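Long-range contact in Exo-alpha-sialidase (Clostridium perfringens, PDB 2V72), which binds galactose through a family 32 carbohydrate-binding module of a large sialidase toxin, and is thought to direct the enzyme to galactose-bearing glycans: residues Ile7-Ser19 against Gly132-Glu143. Sequence-based numbering, arbitrary orientation.
With CA (calcium ion), chain B.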
loop_
_atom_site.group_PDB
_atom_site.type_symbol
_atom_site.label_atom_id
_atom_site.label_comp_id
_atom_site.label_asym_id
_atom_site.label_seq_id
_atom_site.Cartn_x
_atom_site.Cartn_y
_atom_site.Cartn_z
ATOM N N ILE A 7 -12.486 -14.824 -13.339
ATOM C CA ILE A 7 -11.008 -14.989 -13.407
ATOM C C ILE A 7 -10.232 -13.745 -12.991
ATOM O O ILE A 7 -10.416 -12.656 -13.546
ATOM N N GLU A 8 -9.368 -13.919 -11.996
ATOM C CA GLU A 8 -8.447 -12.877 -11.548
ATOM C C GLU A 8 -7.223 -13.596 -10.998
ATOM O O GLU A 8 -7.333 -14.722 -10.501
ATOM C CB GLU A 8 -9.100 -11.982 -10.492
ATOM C CG GLU A 8 -8.527 -10.571 -10.402
ATOM C CD GLU A 8 -9.255 -9.687 -9.388
ATOM O OE1 GLU A 8 -10.040 -10.223 -8.567
ATOM O OE2 GLU A 8 -9.040 -8.450 -9.408
ATOM N N THR A 9 -6.060 -12.956 -11.107
ATOM C CA THR A 9 -4.782 -13.595 -10.782
ATOM C C THR A 9 -3.947 -12.711 -9.858
ATOM O O THR A 9 -3.854 -11.501 -10.057
ATOM C CB THR A 9 -3.973 -13.916 -12.071
ATOM O OG1 THR A 9 -4.824 -14.562 -13.033
ATOM C CG2 THR A 9 -2.793 -14.826 -11.772
ATOM N N ALA A 10 -3.340 -13.328 -8.852
ATOM C CA ALA A 10 -2.504 -12.614 -7.893
ATOM C C ALA A 10 -1.061 -12.536 -8.379
ATOM O O ALA A 10 -0.449 -13.559 -8.696
ATOM C CB ALA A 10 -2.571 -13.292 -6.529
ATOM N N ILE A 11 -0.523 -11.320 -8.450
ATOM C CA ILE A 11 0.894 -11.137 -8.758
ATOM C C ILE A 11 1.717 -11.638 -7.565
ATOM O O ILE A 11 1.481 -11.218 -6.428
ATOM C CB ILE A 11 1.248 -9.659 -9.092
ATOM C CG1 ILE A 11 0.454 -9.172 -10.313
ATOM C CG2 ILE A 11 2.761 -9.503 -9.329
ATOM C CD1 ILE A 11 0.372 -7.654 -10.451
ATOM N N PRO A 12 2.668 -12.557 -7.817
ATOM C CA PRO A 12 3.519 -13.026 -6.735
ATOM C C PRO A 12 4.250 -11.851 -6.087
ATOM O O PRO A 12 4.841 -11.020 -6.787
ATOM C CB PRO A 12 4.510 -13.957 -7.440
ATOM C CG PRO A 12 3.820 -14.370 -8.695
ATOM C CD PRO A 12 3.004 -13.196 -9.101
ATOM N N GLN A 13 4.161 -11.782 -4.759
ATOM C CA GLN A 13 4.799 -10.743 -3.964
ATOM C C GLN A 13 6.320 -10.872 -3.997
ATOM O O GLN A 13 7.032 -9.887 -3.792
ATOM C CB GLN A 13 4.296 -10.796 -2.516
ATOM C CG GLN A 13 2.866 -10.296 -2.319
ATOM C CD GLN A 13 2.428 -10.316 -0.862
ATOM O OE1 GLN A 13 2.653 -11.289 -0.154
ATOM N NE2 GLN A 13 1.795 -9.240 -0.414
ATOM N N SER A 14 6.806 -12.085 -4.258
ATOM C CA SER A 14 8.243 -12.336 -4.390
ATOM C C SER A 14 8.819 -11.627 -5.618
ATOM O O SER A 14 10.022 -11.382 -5.686
ATOM C CB SER A 14 8.535 -13.837 -4.458
ATOM O OG SER A 14 8.206 -14.361 -5.729
ATOM N N GLU A 15 7.955 -11.304 -6.579
ATOM C CA GLU A 15 8.338 -10.533 -7.761
ATOM C C GLU A 15 8.262 -9.029 -7.504
ATOM O O GLU A 15 8.607 -8.206 -8.361
ATOM C CB GLU A 15 7.463 -10.918 -8.950
ATOM C CG GLU A 15 8.005 -12.097 -9.732
ATOM C CD GLU A 15 6.953 -12.775 -10.574
ATOM O OE1 GLU A 15 6.108 -12.061 -11.152
ATOM O OE2 GLU A 15 6.969 -14.026 -10.653
ATOM N N MET A 16 7.810 -8.678 -6.311
ATOM C CA MET A 16 7.708 -7.285 -5.917
ATOM C C MET A 16 8.897 -6.894 -5.060
ATOM O O MET A 16 9.573 -7.750 -4.489
ATOM C CB MET A 16 6.405 -7.030 -5.149
ATOM C CG MET A 16 5.146 -7.517 -5.862
ATOM S SD MET A 16 3.713 -7.254 -4.819
ATOM C CE MET A 16 2.406 -7.874 -5.883
ATOM N N THR A 17 9.152 -5.588 -5.020
ATOM C CA THR A 17 10.106 -4.973 -4.112
ATOM C C THR A 17 9.405 -3.744 -3.583
ATOM O O THR A 17 8.631 -3.110 -4.308
ATOM C CB THR A 17 11.406 -4.536 -4.818
ATOM O OG1 THR A 17 11.081 -3.851 -6.029
ATOM C CG2 THR A 17 12.274 -5.735 -5.155
ATOM N N ALA A 18 9.667 -3.410 -2.323
ATOM C CA ALA A 18 8.954 -2.329 -1.667
ATOM C C ALA A 18 9.881 -1.237 -1.149
ATOM O O ALA A 18 11.057 -1.481 -0.850
ATOM C CB ALA A 18 8.081 -2.875 -0.540
ATOM N N SER A 19 9.319 -0.040 -1.029
ATOM C CA SER A 19 10.044 1.144 -0.615
ATOM C C SER A 19 9.065 2.066 0.092
ATOM O O SER A 19 7.899 2.112 -0.276
ATOM C CB SER A 19 10.614 1.845 -1.856
ATOM O OG SER A 19 11.538 2.848 -1.491
ATOM N N GLY A 132 -1.694 9.605 13.581
ATOM C CA GLY A 132 -0.818 10.346 12.673
ATOM C C GLY A 132 0.211 9.433 12.026
ATOM O O GLY A 132 1.255 9.892 11.568
ATOM N N PHE A 133 -0.088 8.137 11.995
ATOM C CA PHE A 133 0.781 7.130 11.380
ATOM C C PHE A 133 0.142 6.510 10.140
ATOM O O PHE A 133 -1.016 6.774 9.823
ATOM C CB PHE A 133 1.106 6.007 12.377
ATOM C CG PHE A 133 1.682 6.489 13.677
ATOM C CD1 PHE A 133 0.896 6.533 14.822
ATOM C CD2 PHE A 133 3.009 6.906 13.754
ATOM C CE1 PHE A 133 1.423 6.984 16.033
ATOM C CE2 PHE A 133 3.548 7.361 14.952
ATOM C CZ PHE A 133 2.754 7.399 16.095
ATOM N N ALA A 134 0.922 5.683 9.448
ATOM C CA ALA A 134 0.434 4.863 8.354
ATOM C C ALA A 134 1.012 3.469 8.545
ATOM O O ALA A 134 2.221 3.328 8.788
ATOM C CB ALA A 134 0.873 5.443 7.010
ATOM N N SER A 135 0.149 2.458 8.460
ATOM C CA SER A 135 0.559 1.059 8.497
ATOM C C SER A 135 -0.208 0.220 7.471
ATOM O O SER A 135 -1.375 0.501 7.169
ATOM C CB SER A 135 0.416 0.464 9.905
ATOM O OG SER A 135 -0.899 0.581 10.425
ATOM N N ILE A 136 0.483 -0.775 6.917
ATOM C CA ILE A 136 -0.083 -1.763 6.010
ATOM C C ILE A 136 0.623 -3.076 6.329
ATOM O O ILE A 136 1.850 -3.167 6.240
ATOM C CB ILE A 136 0.137 -1.400 4.501
ATOM C CG1 ILE A 136 -0.708 -0.188 4.085
ATOM C CG2 ILE A 136 -0.198 -2.593 3.597
ATOM C CD1 ILE A 136 -0.368 0.375 2.703
ATOM N N ALA A 137 -0.148 -4.086 6.718
ATOM C CA ALA A 137 0.422 -5.391 7.049
ATOM C C ALA A 137 0.648 -6.239 5.800
ATOM O O ALA A 137 1.637 -6.969 5.720
ATOM C CB ALA A 137 -0.452 -6.129 8.083
ATOM N N GLU A 138 -0.261 -6.133 4.831
ATOM C CA GLU A 138 -0.129 -6.832 3.547
ATOM C C GLU A 138 -0.700 -6.031 2.374
ATOM O O GLU A 138 -1.726 -5.361 2.503
ATOM C CB GLU A 138 -0.792 -8.213 3.584
ATOM C CG GLU A 138 0.044 -9.320 4.190
ATOM C CD GLU A 138 1.348 -9.532 3.467
ATOM O OE1 GLU A 138 1.331 -9.906 2.272
ATOM O OE2 GLU A 138 2.399 -9.330 4.103
ATOM N N LEU A 139 -0.015 -6.109 1.237
ATOM C CA LEU A 139 -0.462 -5.477 0.013
ATOM C C LEU A 139 -0.374 -6.474 -1.132
ATOM O O LEU A 139 0.689 -7.047 -1.394
ATOM C CB LEU A 139 0.360 -4.221 -0.299
ATOM C CG LEU A 139 -0.235 -3.406 -1.450
ATOM C CD1 LEU A 139 -0.232 -1.924 -1.140
ATOM C CD2 LEU A 139 0.446 -3.707 -2.786
ATOM N N ASN A 140 -1.506 -6.680 -1.800
ATOM C CA ASN A 140 -1.580 -7.606 -2.911
ATOM C C ASN A 140 -2.113 -6.910 -4.154
ATOM O O ASN A 140 -2.906 -5.964 -4.058
ATOM C CB ASN A 140 -2.452 -8.806 -2.539
ATOM C CG ASN A 140 -1.760 -9.743 -1.594
ATOM O OD1 ASN A 140 -0.946 -10.569 -2.013
ATOM N ND2 ASN A 140 -2.063 -9.619 -0.303
ATOM N N VAL A 141 -1.651 -7.360 -5.315
ATOM C CA VAL A 141 -2.031 -6.724 -6.576
ATOM C C VAL A 141 -2.531 -7.797 -7.519
ATOM O O VAL A 141 -1.897 -8.840 -7.686
ATOM C CB VAL A 141 -0.871 -5.916 -7.222
ATOM C CG1 VAL A 141 -1.395 -5.049 -8.362
ATOM C CG2 VAL A 141 -0.183 -5.024 -6.189
ATOM N N TYR A 142 -3.685 -7.548 -8.116
ATOM C CA TYR A 142 -4.337 -8.572 -8.903
ATOM C C TYR A 142 -4.435 -8.159 -10.352
ATOM O O TYR A 142 -4.628 -6.979 -10.651
ATOM C CB TYR A 142 -5.706 -8.898 -8.304
ATOM C CG TYR A 142 -5.595 -9.439 -6.902
ATOM C CD1 TYR A 142 -5.540 -8.578 -5.801
ATOM C CD2 TYR A 142 -5.507 -10.810 -6.672
ATOM C CE1 TYR A 142 -5.423 -9.071 -4.515
ATOM C CE2 TYR A 142 -5.390 -11.313 -5.384
ATOM C CZ TYR A 142 -5.344 -10.440 -4.315
ATOM O OH TYR A 142 -5.224 -10.932 -3.040
ATOM N N GLU A 143 -4.249 -9.133 -11.239
ATOM C CA GLU A 143 -4.483 -8.961 -12.676
ATOM C C GLU A 143 -5.713 -9.780 -13.073
ATOM O O GLU A 143 -6.073 -9.846 -14.247
ATOM C CB GLU A 143 -3.273 -9.415 -13.515
ATOM C CG GLU A 143 -1.931 -8.809 -13.125
ATOM C CD GLU A 143 -0.894 -8.935 -14.234
ATOM O OE1 GLU A 143 -0.970 -8.156 -15.214
ATOM O OE2 GLU A 143 -0.002 -9.811 -14.132
HETATM CA CA CA B . 3.298 -8.520 6.187
HETATM O O HOH W 1 -0.150 -9.724 -4.934
#
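A10 and Y142 form a single antiparallel bridge of the non-hydrogen-bonded kind, flanked by bonds from E143 N to T9 O (2.7 Å) and from I11 N to V141 O (2.9 Å). Around it, the two ends of the chain show how a short backbone bridge can be extended by side chains. On one side, A10 CB meets the Y142 ring obliquely, 3.6 Å from CE2, while the carboxylate of E8 passes the CB of Y142 to reach S67 through OE2. On the other side, I11 turns into the interior, its CD1 3.8 Å from V141 CG1 and its CG1 crossed by the aliphatic part of E143, whose OE1 is held by the backbone of K64. M16 CE closes over the second methyl of V141. A water accepts from V141 N and also lies within hydrogen-bonding distance of I11 O and N140 OD1. Q13 reaches across with its chain extended beyond CG (chi2 -178°), and its NE2 donates twice, to L139 O at 2.6 Å, from above the carbonyl plane, and to E138 OE1 at 2.8 Å, on the syn side. Both acceptors lie close to the amide plane, so the bonds fix the amide's rotation. In E138 a bend at chi2 (-59°) turns OE1 to Q13 and OE2 to the calcium, bound at 2.4 Å; Q13 is thus a second-shell residue of the metal site that A137, S31, D34, N36 and T39 complete. Such pairing of the chain ends belongs to the F5/8 type C (discoidin-like) β-sandwich, here with galactose bound far from the termini, beside F133.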